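Local coordinates for bifunctional enzyme IspD/IspF (PDB 1W55), which catalyses two steps of isoprenoid precursor biosynthesis, transferring the cytidylyl group of CTP to methylerythritol 4-phosphate and converting CDP-methylerythritol 2-phosphate to the cyclodiphosphate with release of CMP, at residues A[297-303]-A[360-366]; A[252-257]-A[357-361]; A[2-7]-A[87-91]. All coordinates share one frame. Residues are numbered along the deposited sequence.

Interaction 1. Residues A[297-303]-A[360-366]; sequences GFELINI and SVNLKYF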
loop_
_atom_site.group_PDB
_atom_site.type_symbol
_atom_site.label_atom_id
_atom_site.label_comp_id
_atom_site.label_asym_id
_atom_site.label_seq_id
_atom_site.Cartn_x
_atom_site.Cartn_y
_atom_site.Cartn_z
ATOM N N GLY A 297 -6.597 29.386 -5.481
ATOM C CA GLY A 297 -6.111 28.017 -5.493
ATOM C C GLY A 297 -5.772 27.380 -6.831
ATOM O O GLY A 297 -5.581 26.157 -6.906
ATOM N N PHE A 298 -5.667 28.197 -7.871
ATOM C CA PHE A 298 -5.409 27.707 -9.216
ATOM C C PHE A 298 -3.979 27.988 -9.661
ATOM O O PHE A 298 -3.309 28.874 -9.119
ATOM C CB PHE A 298 -6.368 28.373 -10.200
ATOM C CG PHE A 298 -7.752 27.807 -10.177
ATOM C CD1 PHE A 298 -8.806 28.536 -9.633
ATOM C CD2 PHE A 298 -8.003 26.546 -10.693
ATOM C CE1 PHE A 298 -10.079 28.007 -9.622
ATOM C CE2 PHE A 298 -9.274 26.017 -10.692
ATOM C CZ PHE A 298 -10.313 26.731 -10.159
ATOM N N GLU A 299 -3.542 27.258 -10.683
ATOM C CA GLU A 299 -2.201 27.376 -11.229
ATOM C C GLU A 299 -2.269 27.070 -12.733
ATOM O O GLU A 299 -2.977 26.152 -13.149
ATOM C CB GLU A 299 -1.304 26.358 -10.519
ATOM C CG GLU A 299 0.151 26.381 -10.924
ATOM C CD GLU A 299 1.000 25.412 -10.110
ATOM O OE1 GLU A 299 0.447 24.728 -9.206
ATOM O OE2 GLU A 299 2.220 25.330 -10.391
ATOM N N LEU A 300 -1.531 27.834 -13.534
ATOM C CA LEU A 300 -1.497 27.633 -14.975
ATOM C C LEU A 300 -0.722 26.381 -15.389
ATOM O O LEU A 300 0.332 26.081 -14.839
ATOM C CB LEU A 300 -0.917 28.865 -15.681
ATOM C CG LEU A 300 -1.880 30.029 -15.972
ATOM C CD1 LEU A 300 -1.095 31.305 -16.250
ATOM C CD2 LEU A 300 -2.821 29.728 -17.138
ATOM N N ILE A 301 -1.253 25.658 -16.368
ATOM C CA ILE A 301 -0.501 24.574 -16.984
ATOM C C ILE A 301 0.132 25.099 -18.255
ATOM O O ILE A 301 1.334 24.928 -18.461
ATOM C CB ILE A 301 -1.391 23.333 -17.283
ATOM C CG1 ILE A 301 -1.780 22.622 -15.979
ATOM C CG2 ILE A 301 -0.665 22.377 -18.227
ATOM C CD1 ILE A 301 -2.806 21.513 -16.165
ATOM N N ASN A 302 -0.655 25.747 -19.113
ATOM C CA ASN A 302 -0.092 26.246 -20.368
ATOM C C ASN A 302 -0.951 27.310 -20.998
ATOM O O ASN A 302 -2.106 27.482 -20.611
ATOM C CB ASN A 302 0.157 25.105 -21.368
ATOM C CG ASN A 302 -1.115 24.671 -22.105
ATOM O OD1 ASN A 302 -2.081 24.232 -21.488
ATOM N ND2 ASN A 302 -1.116 24.811 -23.429
ATOM N N ILE A 303 -0.365 28.013 -21.970
ATOM C CA ILE A 303 -1.011 29.085 -22.696
ATOM C C ILE A 303 -0.781 28.869 -24.186
ATOM O O ILE A 303 0.347 28.603 -24.617
ATOM C CB ILE A 303 -0.411 30.437 -22.275
ATOM C CG1 ILE A 303 -0.886 30.819 -20.874
ATOM C CG2 ILE A 303 -0.745 31.554 -23.294
ATOM C CD1 ILE A 303 0.103 31.712 -20.140
ATOM N N SER A 360 -6.082 30.534 -25.344
ATOM C CA SER A 360 -6.553 29.372 -24.600
ATOM C C SER A 360 -5.596 29.075 -23.452
ATOM O O SER A 360 -4.369 29.136 -23.600
ATOM C CB SER A 360 -6.683 28.116 -25.471
ATOM O OG SER A 360 -7.351 28.402 -26.675
ATOM N N VAL A 361 -6.180 28.686 -22.333
ATOM C CA VAL A 361 -5.445 28.449 -21.107
ATOM C C VAL A 361 -6.009 27.176 -20.444
ATOM O O VAL A 361 -7.193 26.870 -20.586
ATOM C CB VAL A 361 -5.634 29.712 -20.246
ATOM C CG1 VAL A 361 -5.930 29.414 -18.803
ATOM C CG2 VAL A 361 -4.494 30.690 -20.476
ATOM N N ASN A 362 -5.147 26.412 -19.779
ATOM C CA ASN A 362 -5.574 25.317 -18.921
ATOM C C ASN A 362 -5.069 25.618 -17.513
ATOM O O ASN A 362 -3.901 25.965 -17.323
ATOM C CB ASN A 362 -5.035 23.968 -19.422
ATOM C CG ASN A 362 -6.043 23.206 -20.288
ATOM O OD1 ASN A 362 -7.159 23.668 -20.530
ATOM N ND2 ASN A 362 -5.656 22.024 -20.737
ATOM N N LEU A 363 -5.973 25.530 -16.543
ATOM C CA LEU A 363 -5.665 25.755 -15.141
ATOM C C LEU A 363 -5.894 24.454 -14.384
ATOM O O LEU A 363 -6.867 23.737 -14.653
ATOM C CB LEU A 363 -6.634 26.776 -14.549
ATOM C CG LEU A 363 -6.526 28.282 -14.694
ATOM C CD1 LEU A 363 -7.614 28.915 -13.775
ATOM C CD2 LEU A 363 -5.109 28.791 -14.347
ATOM N N LYS A 364 -5.012 24.166 -13.433
ATOM C CA LYS A 364 -5.219 23.074 -12.485
ATOM C C LYS A 364 -5.244 23.675 -11.088
ATOM O O LYS A 364 -4.953 24.864 -10.921
ATOM C CB LYS A 364 -4.079 22.068 -12.575
ATOM C CG LYS A 364 -2.762 22.624 -12.089
ATOM C CD LYS A 364 -1.631 21.643 -12.269
ATOM C CE LYS A 364 -0.309 22.283 -11.869
ATOM N NZ LYS A 364 0.768 21.285 -11.637
ATOM N N TYR A 365 -5.580 22.859 -10.094
ATOM C CA TYR A 365 -5.486 23.285 -8.699
ATOM C C TYR A 365 -4.042 23.321 -8.244
ATOM O O TYR A 365 -3.267 22.401 -8.517
ATOM C CB TYR A 365 -6.278 22.351 -7.778
ATOM C CG TYR A 365 -7.763 22.369 -8.023
ATOM C CD1 TYR A 365 -8.466 21.177 -8.206
ATOM C CD2 TYR A 365 -8.475 23.565 -8.050
ATOM C CE1 TYR A 365 -9.840 21.168 -8.413
ATOM C CE2 TYR A 365 -9.863 23.571 -8.272
ATOM C CZ TYR A 365 -10.527 22.360 -8.458
ATOM O OH TYR A 365 -11.886 22.336 -8.672
ATOM N N PHE A 366 -3.697 24.374 -7.520
ATOM C CA PHE A 366 -2.376 24.485 -6.933
ATOM C C PHE A 366 -2.073 23.255 -6.091
ATOM O O PHE A 366 -2.860 22.866 -5.229
ATOM C CB PHE A 366 -2.270 25.751 -6.062
ATOM C CG PHE A 366 -0.968 25.847 -5.310
ATOM C CD1 PHE A 366 0.244 25.903 -5.996
ATOM C CD2 PHE A 366 -0.950 25.837 -3.916
ATOM C CE1 PHE A 366 1.462 25.973 -5.301
ATOM C CE2 PHE A 366 0.256 25.917 -3.208
ATOM C CZ PHE A 366 1.463 25.974 -3.895
HETATM O O HOH W 1 -5.267 23.963 -4.369
HETATM O O HOH W 2 2.338 23.556 -13.498
#

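Interaction 2. Residues A[252-257]-A[357-361]; sequences SLTDAI and VLSSV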
loop_
_atom_site.group_PDB
_atom_site.type_symbol
_atom_site.label_atom_id
_atom_site.label_comp_id
_atom_site.label_asym_id
_atom_site.label_seq_id
_atom_site.Cartn_x
_atom_site.Cartn_y
_atom_site.Cartn_z
ATOM N N SER A 252 -6.455 39.805 -24.210
ATOM C CA SER A 252 -7.112 38.544 -24.541
ATOM C C SER A 252 -6.684 37.469 -23.554
ATOM O O SER A 252 -7.507 36.700 -23.063
ATOM C CB SER A 252 -6.771 38.115 -25.971
ATOM O OG SER A 252 -7.276 36.819 -26.244
ATOM N N LEU A 253 -5.391 37.431 -23.254
ATOM C CA LEU A 253 -4.855 36.436 -22.345
ATOM C C LEU A 253 -5.404 36.602 -20.911
ATOM O O LEU A 253 -5.738 35.623 -20.247
ATOM C CB LEU A 253 -3.333 36.487 -22.356
ATOM C CG LEU A 253 -2.625 35.522 -21.425
ATOM C CD1 LEU A 253 -3.101 34.057 -21.649
ATOM C CD2 LEU A 253 -1.112 35.679 -21.604
ATOM N N THR A 254 -5.494 37.844 -20.449
ATOM C CA THR A 254 -6.125 38.150 -19.168
ATOM C C THR A 254 -7.540 37.559 -19.099
ATOM O O THR A 254 -7.907 36.932 -18.113
ATOM C CB THR A 254 -6.171 39.673 -18.986
ATOM O OG1 THR A 254 -4.822 40.216 -19.009
ATOM C CG2 THR A 254 -6.731 40.021 -17.618
ATOM N N ASP A 255 -8.330 37.754 -20.153
ATOM C CA ASP A 255 -9.673 37.184 -20.210
ATOM C C ASP A 255 -9.665 35.651 -20.081
ATOM O O ASP A 255 -10.491 35.093 -19.378
ATOM C CB ASP A 255 -10.379 37.614 -21.493
ATOM C CG ASP A 255 -11.339 38.776 -21.274
ATOM O OD1 ASP A 255 -11.327 39.353 -20.167
ATOM O OD2 ASP A 255 -12.139 39.185 -22.152
ATOM N N ALA A 256 -8.721 34.979 -20.735
ATOM C CA ALA A 256 -8.669 33.516 -20.692
ATOM C C ALA A 256 -8.368 33.002 -19.294
ATOM O O ALA A 256 -8.996 32.050 -18.828
ATOM C CB ALA A 256 -7.662 32.960 -21.716
ATOM N N ILE A 257 -7.422 33.652 -18.622
ATOM C CA ILE A 257 -7.006 33.280 -17.267
ATOM C C ILE A 257 -8.106 33.515 -16.233
ATOM O O ILE A 257 -8.364 32.658 -15.384
ATOM C CB ILE A 257 -5.701 34.047 -16.880
ATOM C CG1 ILE A 257 -4.517 33.508 -17.699
ATOM C CG2 ILE A 257 -5.409 33.889 -15.380
ATOM C CD1 ILE A 257 -3.274 34.396 -17.711
ATOM N N VAL A 357 -7.058 38.709 -31.126
ATOM C CA VAL A 357 -6.245 37.697 -30.466
ATOM C C VAL A 357 -7.134 36.647 -29.778
ATOM O O VAL A 357 -7.991 36.982 -28.954
ATOM C CB VAL A 357 -5.240 38.319 -29.463
ATOM C CG1 VAL A 357 -4.428 37.227 -28.796
ATOM C CG2 VAL A 357 -4.298 39.353 -30.163
ATOM N N LEU A 358 -6.933 35.383 -30.151
ATOM C CA LEU A 358 -7.568 34.251 -29.483
ATOM C C LEU A 358 -6.575 33.606 -28.512
ATOM O O LEU A 358 -5.450 33.261 -28.907
ATOM C CB LEU A 358 -8.043 33.218 -30.513
ATOM C CG LEU A 358 -8.636 31.911 -29.956
ATOM C CD1 LEU A 358 -9.999 32.170 -29.285
ATOM C CD2 LEU A 358 -8.747 30.829 -31.050
ATOM N N SER A 359 -6.994 33.436 -27.259
ATOM C CA SER A 359 -6.186 32.796 -26.220
ATOM C C SER A 359 -6.875 31.567 -25.644
ATOM O O SER A 359 -8.094 31.559 -25.476
ATOM C CB SER A 359 -5.893 33.768 -25.064
ATOM O OG SER A 359 -5.215 34.926 -25.514
ATOM N N SER A 360 -6.082 30.534 -25.344
ATOM C CA SER A 360 -6.553 29.372 -24.600
ATOM C C SER A 360 -5.596 29.075 -23.452
ATOM O O SER A 360 -4.369 29.136 -23.600
ATOM C CB SER A 360 -6.683 28.116 -25.471
ATOM O OG SER A 360 -7.351 28.402 -26.675
ATOM N N VAL A 361 -6.180 28.686 -22.333
ATOM C CA VAL A 361 -5.445 28.449 -21.107
ATOM C C VAL A 361 -6.009 27.176 -20.444
ATOM O O VAL A 361 -7.193 26.870 -20.586
ATOM C CB VAL A 361 -5.634 29.712 -20.246
ATOM C CG1 VAL A 361 -5.930 29.414 -18.803
ATOM C CG2 VAL A 361 -4.494 30.690 -20.476
#

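Interaction 3. Residues A[2-7]-A[87-91]; sequences SEMSLI and IDSEF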
loop_
_atom_site.group_PDB
_atom_site.type_symbol
_atom_site.label_atom_id
_atom_site.label_comp_id
_atom_site.label_asym_id
_atom_site.label_seq_id
_atom_site.Cartn_x
_atom_site.Cartn_y
_atom_site.Cartn_z
ATOM N N SER A 2 -31.605 20.644 24.633
ATOM C CA SER A 2 -32.181 21.327 23.434
ATOM C C SER A 2 -31.229 21.265 22.228
ATOM O O SER A 2 -30.353 20.388 22.165
ATOM C CB SER A 2 -32.562 22.775 23.770
ATOM O OG SER A 2 -33.961 22.975 23.656
ATOM N N GLU A 3 -31.394 22.195 21.284
ATOM C CA GLU A 3 -30.683 22.115 20.010
ATOM C C GLU A 3 -29.464 23.032 19.843
ATOM O O GLU A 3 -29.258 23.988 20.599
ATOM C CB GLU A 3 -31.649 22.243 18.825
ATOM C CG GLU A 3 -31.984 20.890 18.216
ATOM C CD GLU A 3 -31.830 20.850 16.707
ATOM O OE1 GLU A 3 -32.834 21.107 16.000
ATOM O OE2 GLU A 3 -30.711 20.545 16.230
ATOM N N MET A 4 -28.672 22.697 18.826
ATOM C CA MET A 4 -27.366 23.278 18.586
ATOM C C MET A 4 -27.251 23.730 17.139
ATOM O O MET A 4 -27.694 23.031 16.220
ATOM C CB MET A 4 -26.291 22.235 18.887
ATOM C CG MET A 4 -24.870 22.776 18.960
ATOM S SD MET A 4 -23.737 21.596 19.682
ATOM C CE MET A 4 -23.913 20.170 18.573
ATOM N N SER A 5 -26.660 24.911 16.954
ATOM C CA SER A 5 -26.295 25.426 15.636
ATOM C C SER A 5 -24.773 25.381 15.476
ATOM O O SER A 5 -24.055 25.083 16.425
ATOM C CB SER A 5 -26.809 26.854 15.448
ATOM O OG SER A 5 -28.222 26.901 15.474
ATOM N N LEU A 6 -24.293 25.653 14.264
ATOM C CA LEU A 6 -22.865 25.625 13.977
ATOM C C LEU A 6 -22.427 26.942 13.341
ATOM O O LEU A 6 -23.064 27.418 12.395
ATOM C CB LEU A 6 -22.503 24.429 13.074
ATOM C CG LEU A 6 -21.051 24.324 12.565
ATOM C CD1 LEU A 6 -20.092 24.037 13.712
ATOM C CD2 LEU A 6 -20.886 23.272 11.452
ATOM N N ILE A 7 -21.364 27.538 13.893
ATOM C CA ILE A 7 -20.704 28.674 13.253
ATOM C C ILE A 7 -19.291 28.275 12.846
ATOM O O ILE A 7 -18.458 27.921 13.694
ATOM C CB ILE A 7 -20.666 29.924 14.167
ATOM C CG1 ILE A 7 -22.085 30.401 14.522
ATOM C CG2 ILE A 7 -19.859 31.047 13.497
ATOM C CD1 ILE A 7 -22.110 31.529 15.580
ATOM N N ILE A 87 -28.183 33.175 15.356
ATOM C CA ILE A 87 -28.444 31.957 16.122
ATOM C C ILE A 87 -29.498 32.182 17.200
ATOM O O ILE A 87 -29.416 33.149 17.958
ATOM C CB ILE A 87 -27.132 31.430 16.775
ATOM C CG1 ILE A 87 -25.994 31.344 15.743
ATOM C CG2 ILE A 87 -27.370 30.091 17.506
ATOM C CD1 ILE A 87 -26.274 30.440 14.551
ATOM N N ASP A 88 -30.479 31.282 17.267
ATOM C CA ASP A 88 -31.482 31.336 18.334
ATOM C C ASP A 88 -31.654 30.014 19.092
ATOM O O ASP A 88 -32.546 29.892 19.928
ATOM C CB ASP A 88 -32.829 31.893 17.826
ATOM C CG ASP A 88 -33.451 31.047 16.718
ATOM O OD1 ASP A 88 -33.303 29.803 16.729
ATOM O OD2 ASP A 88 -34.126 31.550 15.794
ATOM N N SER A 89 -30.800 29.036 18.797
ATOM C CA SER A 89 -30.785 27.775 19.534
ATOM C C SER A 89 -30.028 27.958 20.849
ATOM O O SER A 89 -29.179 28.848 20.954
ATOM C CB SER A 89 -30.165 26.645 18.689
ATOM O OG SER A 89 -28.771 26.842 18.455
ATOM N N GLU A 90 -30.341 27.120 21.841
ATOM C CA GLU A 90 -29.706 27.183 23.156
ATOM C C GLU A 90 -28.178 27.042 23.096
ATOM O O GLU A 90 -27.450 27.709 23.842
ATOM C CB GLU A 90 -30.275 26.105 24.094
ATOM C CG GLU A 90 -29.983 26.368 25.573
ATOM C CD GLU A 90 -30.404 25.237 26.509
ATOM O OE1 GLU A 90 -31.157 24.334 26.086
ATOM O OE2 GLU A 90 -29.979 25.256 27.688
ATOM N N PHE A 91 -27.708 26.146 22.233
ATOM C CA PHE A 91 -26.280 25.876 22.120
ATOM C C PHE A 91 -25.749 26.251 20.752
ATOM O O PHE A 91 -26.485 26.249 19.753
ATOM C CB PHE A 91 -25.985 24.412 22.419
ATOM C CG PHE A 91 -26.369 23.998 23.805
ATOM C CD1 PHE A 91 -27.596 23.370 24.044
ATOM C CD2 PHE A 91 -25.516 24.247 24.881
ATOM C CE1 PHE A 91 -27.967 22.992 25.335
ATOM C CE2 PHE A 91 -25.874 23.876 26.176
ATOM C CZ PHE A 91 -27.104 23.246 26.405
HETATM O O HOH W 3 -30.140 28.922 15.309
#

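Interaction 1. Residues A[297-303]-A[360-366]
An antiparallel strand pair interrupted by a classic beta bulge joins 297-303 to 360-366 in the mixed sheet of the IspF domain. Glu299 and Lys364, the two residues most covered by this contact, form its central hydrogen-bonded pair: Glu299 N reaches Lys364 O at 2.8 Å and Lys364 N reaches Glu299 O at 2.9 Å. Their side chains rise from the same face, yet Glu299 OE1 stays 4.2 Å from Lys364 NZ, too far for a salt bridge; the lysine makes that bond with Glu209 of a second subunit, so this face looks onto a subunit interface. Glu299 OE1 instead sits at the edge of the Phe366 ring, 3.4 Å from Phe366 CD1.

Phe298 leaves the backbone on the other side. Its ring is roughly parallel to that of Tyr365 (28° between planes) but slid aside, with centroids 5.3 Å apart, and Leu363 CD1 makes an off-centre CH-pi contact 4.2 Å from the Phe298 centroid; Phe211 adds an edge-to-face partner. Gly297, whose positive phi ends the preceding helix in a Schellman motif, starts the pairing: Gly297 O accepts a hydrogen bond from Phe366 N at 2.7 Å. Further along, Ile301 and Asn302 both face Asn362: Ile301 N bonds to Asn362 O at 2.8 Å, whereas Asn362 N reaches Asn302 O only weakly, at 3.3 Å.

Interaction 2. Residues A[252-257]-A[357-361]
Helix 248-260 lies close over strand 354-365, and small side chains make this possible: the axes of the short segments 252-257 and 357-361 approach to 7.4 Å, with an angle of 31° between their directions. The helix presents Ser252 and Ala256, one turn apart, to the strand, which answers with Val357, Ser359 and Val361, every second residue and so all on one face.

The most covered residue of the contact is Val361. Its CG2 drops into a hollow lined by three helix residues, 3.8 Å from Leu253 CD1, 4.1 Å from Ala256 CB and 4.0 Å from Ile257 CG1, while Val361 CG1 rests 4.0 Å from Ala256 O. Ala256 is flat enough to settle against Ser359 as well, with 3.9 Å between Ala256 CB and Ser359 CB. At the other end Ser252 is the bump, wedged between Val357 and Ser359. Ser252 CB packs 3.8 Å from Val357 CG1, and its hydroxyl is satisfied in the crevice: Ser359 OG donates to Ser252 OG at 2.9 Å, and Ser252 OG donates to Val357 O at 2.8 Å.

Leu358 and Ser360 point away from the helix to the opposite face of the strand, where Leu358 packs on Leu358 of two neighbouring subunits and Ser360 bonds to Asn214 of one. The strand thus separates a helix-covered side from a subunit interface, and His251, a metal ligand by similarity, immediately precedes Ser252: the helix-on-sheet layering of the IspF fold beside its metal site.

Interaction 3. Residues A[2-7]-A[87-91]
Segments 2-7 and 87-91 run parallel where they meet, at the start of two neighbouring central strands, 4-9 and 91-96, of the Rossmann-like sheet in the cytidylyltransferase domain. The pairing turns on Phe91, which bonds to the residues flanking Met4: Phe91 N donates to Glu3 O and Ser5 N to Phe91 O, both at 3.1 Å. Met4 CA adds a CA-H...O contact to Phe91 O at 3.3 Å. Before Phe91 the chain is loop, arriving from helix 76-84, so that residues 87-90 curl alongside 2-7 and regular pairing begins only as they enter the strand.

Met4 and Phe91 project to the same face, with Met4 CG 4.0 Å from Phe91 CB, and the methionine continues toward Phe107 and Ile111 of helix 104-111. Ser5 and Ile7 meet the loop instead. Ile87 lies against both, its CD1 3.7 Å from Ser5 CB and its CG1 3.9 Å from Ile7 CD1, while Ile7 also touches Leu80, Ala83 and Leu84 of helix 76-84. Further along, strand 4-9 ends at Leu9, which with Ala10 and Ala11 lines the pocket of the bound cytidine monophosphate.

Serines tie the loop to the strands. Ser89 OG donates to Phe91 O, at the start of strand 91-96, at 2.7 Å, and it lies 3.0 Å from Ser5 OG. A water completes the join, 2.8 Å from Ser5 OG and accepting a bond from Asp88 N at 3.1 Å.

Along the chain, interaction 3 closes in the N-terminal cytidylyltransferase domain before the other two open in the C-terminal cyclodiphosphate synthase domain. Its centre lies about 41 Å from that of interaction 1 and about 48 Å from that of interaction 2, across the middle of the chain, as expected for two catalytic units each with its own core. Interactions 1 and 2, by contrast, have centres about 12 Å apart and share Ser360 and Val361 on strand 354-365. There one strand is paired edgewise with strand 298-308 and covered by helix 248-260; Ile303 CG2, 3.8 Å from Leu253 CD1, makes the sheet and helix contacts continuous.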